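Local coordinates for DUF4348 domain-containing protein (Bacteroides fragilis, PDB 3SBU), which is of unknown function but belongs to the NTF2-like superfamily, whose cystatin-like folds often enclose a pocket for small molecules, at residues 144-149 against 153-158. Numbering follows the deposited sequence.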
ATOM      1  N   ARG A 144      35.579   1.404  -8.038  1.00 50.30           N
ATOM      2  CA  ARG A 144      36.091   2.495  -7.234  1.00 48.77           C
ATOM      3  C   ARG A 144      35.521   2.428  -5.830  1.00 48.76           C
ATOM      4  O   ARG A 144      34.393   1.965  -5.625  1.00 46.19           O
ATOM      5  CB  ARG A 144      35.714   3.836  -7.907  1.00 49.27           C
ATOM      6  CG  ARG A 144      36.642   4.235  -9.059  1.00 55.15           C
ATOM      7  CD  ARG A 144      36.033   5.426  -9.760  1.00 71.78           C
ATOM      8  NE  ARG A 144      36.746   5.787 -10.985  1.00 83.39           N
ATOM      9  CZ  ARG A 144      36.348   6.738 -11.824  1.00 93.26           C
ATOM     10  NH1 ARG A 144      35.238   7.420 -11.584  1.00 74.10           N
ATOM     11  NH2 ARG A 144      37.052   7.004 -12.915  1.00 87.41           N
ATOM     12  N   PRO A 145      36.259   2.944  -4.842  1.00 44.70           N
ATOM     13  CA  PRO A 145      35.702   2.969  -3.483  1.00 43.55           C
ATOM     14  C   PRO A 145      34.625   4.041  -3.387  1.00 49.81           C
ATOM     15  O   PRO A 145      34.672   5.008  -4.155  1.00 47.50           O
ATOM     16  CB  PRO A 145      36.921   3.314  -2.622  1.00 45.61           C
ATOM     17  CG  PRO A 145      37.835   4.046  -3.521  1.00 50.65           C
ATOM     18  CD  PRO A 145      37.613   3.554  -4.902  1.00 46.63           C
ATOM     19  N   ILE A 146      33.664   3.898  -2.464  1.00 49.63           N
ATOM     20  CA  ILE A 146      32.661   4.956  -2.284  1.00 48.96           C
ATOM     21  C   ILE A 146      33.379   6.179  -1.689  1.00 55.15           C
ATOM     22  O   ILE A 146      34.253   6.025  -0.833  1.00 53.62           O
ATOM     23  CB  ILE A 146      31.422   4.544  -1.423  1.00 50.90           C
ATOM     24  CG1 ILE A 146      31.846   4.117   0.024  1.00 52.91           C
ATOM     25  CG2 ILE A 146      30.542   3.499  -2.129  1.00 50.13           C
ATOM     26  CD1 ILE A 146      30.665   3.931   1.130  1.00 57.14           C
ATOM     27  N   GLU A 147      33.013   7.383  -2.134  1.00 57.06           N
ATOM     28  CA  GLU A 147      33.624   8.586  -1.559  1.00 59.74           C
ATOM     29  C   GLU A 147      33.013   8.904  -0.176  1.00 62.93           C
ATOM     30  O   GLU A 147      31.813   8.746   0.049  1.00 61.16           O
ATOM     31  CB  GLU A 147      33.533   9.791  -2.511  1.00 61.63           C
ATOM     32  CG  GLU A 147      34.804  10.641  -2.479  1.00 78.99           C
ATOM     33  CD  GLU A 147      36.142   9.931  -2.658  1.00 95.31           C
ATOM     34  OE1 GLU A 147      36.323   9.244  -3.692  1.00 75.97           O
ATOM     35  OE2 GLU A 147      37.014  10.075  -1.769  1.00 82.66           O
ATOM     36  N   GLU A 148      33.857   9.281   0.752  1.00 60.75           N
ATOM     37  CA  GLU A 148      33.396   9.579   2.097  1.00 60.70           C
ATOM     38  C   GLU A 148      33.878  10.964   2.547  1.00 66.13           C
ATOM     39  O   GLU A 148      34.827  11.503   1.978  1.00 67.73           O
ATOM     40  CB  GLU A 148      33.842   8.468   3.069  1.00 62.28           C
ATOM     41  CG  GLU A 148      32.815   7.345   3.084  1.00 70.62           C
ATOM     42  CD  GLU A 148      33.069   6.087   3.890  1.00 84.81           C
ATOM     43  OE1 GLU A 148      34.203   5.894   4.381  1.00 66.57           O
ATOM     44  OE2 GLU A 148      32.124   5.275   4.011  1.00 82.58           O
ATOM     45  N   ASN A 149      33.199  11.543   3.544  1.00 62.02           N
ATOM     46  CA  ASN A 149      33.530  12.850   4.117  1.00 62.71           C
ATOM     47  C   ASN A 149      33.333  12.806   5.652  1.00 66.57           C
ATOM     48  O   ASN A 149      33.212  11.720   6.234  1.00 65.83           O
ATOM     49  CB  ASN A 149      32.714  13.988   3.430  1.00 61.75           C
ATOM     50  CG  ASN A 149      31.220  13.791   3.444  1.00 88.54           C
ATOM     51  OD1 ASN A 149      30.568  13.858   4.478  1.00 81.68           O
ATOM     52  ND2 ASN A 149      30.635  13.564   2.288  1.00 87.77           N
ATOM     53  N   ASP A 153      27.886   8.888   6.016  1.00 42.62           N
ATOM     54  CA  ASP A 153      27.821   8.453   4.618  1.00 42.16           C
ATOM     55  C   ASP A 153      26.433   7.876   4.331  1.00 42.14           C
ATOM     56  O   ASP A 153      25.982   7.034   5.114  1.00 40.49           O
ATOM     57  CB  ASP A 153      28.928   7.410   4.344  1.00 45.44           C
ATOM     58  CG  ASP A 153      28.862   6.803   2.946  1.00 56.72           C
ATOM     59  OD1 ASP A 153      29.175   7.517   1.968  1.00 57.74           O
ATOM     60  OD2 ASP A 153      28.492   5.632   2.836  1.00 61.98           O
ATOM     61  N   PHE A 154      25.773   8.294   3.201  1.00 39.04           N
ATOM     62  CA  PHE A 154      24.421   7.812   2.875  1.00 37.41           C
ATOM     63  C   PHE A 154      24.389   6.283   2.697  1.00 40.29           C
ATOM     64  O   PHE A 154      23.519   5.628   3.262  1.00 39.48           O
ATOM     65  CB  PHE A 154      23.779   8.499   1.628  1.00 38.15           C
ATOM     66  CG  PHE A 154      22.402   7.899   1.330  1.00 38.49           C
ATOM     67  CD1 PHE A 154      21.284   8.249   2.100  1.00 40.04           C
ATOM     68  CD2 PHE A 154      22.242   6.922   0.353  1.00 39.88           C
ATOM     69  CE1 PHE A 154      20.027   7.664   1.872  1.00 40.40           C
ATOM     70  CE2 PHE A 154      20.973   6.320   0.136  1.00 42.81           C
ATOM     71  CZ  PHE A 154      19.877   6.705   0.891  1.00 40.14           C
ATOM     72  N   VAL A 155      25.369   5.732   1.956  1.00 39.32           N
ATOM     73  CA  VAL A 155      25.460   4.316   1.586  1.00 40.70           C
ATOM     74  C   VAL A 155      25.553   3.437   2.822  1.00 48.56           C
ATOM     75  O   VAL A 155      24.822   2.439   2.939  1.00 49.83           O
ATOM     76  CB  VAL A 155      26.643   4.076   0.613  1.00 44.93           C
ATOM     77  CG1 VAL A 155      26.872   2.578   0.363  1.00 45.72           C
ATOM     78  CG2 VAL A 155      26.410   4.816  -0.709  1.00 43.79           C
ATOM     79  N   GLU A 156      26.424   3.835   3.754  1.00 45.51           N
ATOM     80  CA  GLU A 156      26.643   3.083   4.971  1.00 46.71           C
ATOM     81  C   GLU A 156      25.434   3.223   5.852  1.00 48.73           C
ATOM     82  O   GLU A 156      25.018   2.224   6.416  1.00 47.56           O
ATOM     83  CB  GLU A 156      27.938   3.505   5.682  1.00 49.16           C
ATOM     84  CG  GLU A 156      29.153   3.341   4.768  1.00 67.84           C
ATOM     85  CD  GLU A 156      30.308   2.505   5.287  1.00 95.32           C
ATOM     86  OE1 GLU A 156      30.245   1.257   5.179  1.00106.96           O
ATOM     87  OE2 GLU A 156      31.301   3.107   5.752  1.00 72.26           O
ATOM     88  N   PHE A 157      24.819   4.421   5.938  1.00 44.60           N
ATOM     89  CA  PHE A 157      23.590   4.599   6.709  1.00 42.74           C
ATOM     90  C   PHE A 157      22.485   3.680   6.127  1.00 44.16           C
ATOM     91  O   PHE A 157      21.756   3.032   6.888  1.00 44.22           O
ATOM     92  CB  PHE A 157      23.135   6.085   6.687  1.00 42.17           C
ATOM     93  CG  PHE A 157      21.629   6.267   6.723  1.00 41.35           C
ATOM     94  CD1 PHE A 157      20.949   6.271   7.932  1.00 43.20           C
ATOM     95  CD2 PHE A 157      20.890   6.383   5.542  1.00 39.72           C
ATOM     96  CE1 PHE A 157      19.562   6.403   7.973  1.00 42.92           C
ATOM     97  CE2 PHE A 157      19.493   6.482   5.581  1.00 40.83           C
ATOM     98  CZ  PHE A 157      18.842   6.524   6.800  1.00 39.79           C
ATOM     99  N   PHE A 158      22.358   3.654   4.782  1.00 39.75           N
ATOM    100  CA  PHE A 158      21.305   2.899   4.106  1.00 39.79           C
ATOM    101  C   PHE A 158      21.379   1.403   4.412  1.00 44.39           C
ATOM    102  O   PHE A 158      20.333   0.807   4.663  1.00 43.86           O
ATOM    103  CB  PHE A 158      21.254   3.129   2.587  1.00 40.79           C
ATOM    104  CG  PHE A 158      19.990   2.510   2.015  1.00 42.02           C
ATOM    105  CD1 PHE A 158      18.753   3.132   2.186  1.00 44.39           C
ATOM    106  CD2 PHE A 158      20.023   1.251   1.403  1.00 44.68           C
ATOM    107  CE1 PHE A 158      17.581   2.535   1.707  1.00 45.98           C
ATOM    108  CE2 PHE A 158      18.847   0.651   0.924  1.00 48.01           C
ATOM    109  CZ  PHE A 158      17.634   1.297   1.083  1.00 45.27           C
TER
HETATM  110  O   HOH W   1      34.347   3.473   6.293  1.00 61.10           O
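Apolar contact between the loop 144-149 and the start of helix 154-163 is carried by a single methyl group, CD1 of I146. With CG1 set between the backbone N and the carbonyl carbon (chi1 60°) and the chain extended beyond it, this methyl is carried to the first turn of the helix. There it lies 4.1 Å from V155 CB and also touches CG of E156. It also presses on the carboxylate of D153, at 3.2 Å from OD2, a close approach of a methyl to a charged oxygen.

That same OD2 accepts a hydrogen bond from E156 N at 2.9 Å, which makes D153 the N-cap of the helix. The amide meets the oxygen on its anti side, 28° out of the carboxylate plane. With CG anti to the backbone N, the D153 carboxylate is placed where OD2 can receive this amide.

Acidic groups gather around this cap. E148 reaches across with an extended chain, bringing its OE2 to 2.9 Å from E156 OE2. The two carboxylate planes are 31° apart, and the same E148 oxygen also comes near D153 OD2. No hydrogen bond joins the segments directly; instead one water donates to both E148 OE1 and E156 OE2, at 3.1 Å each. The water and the amino end of the helix probably ease the crowding of negative charge, though so short an approach would probably raise the pKa of one or both glutamates.

At the first residue of the helix, F154 packs edge-to-face against F244 and W251. The whole is an N-capped helix start at the protein surface, met by the loop that leads from strand 136-143 of the mixed sheet into helix 154-163.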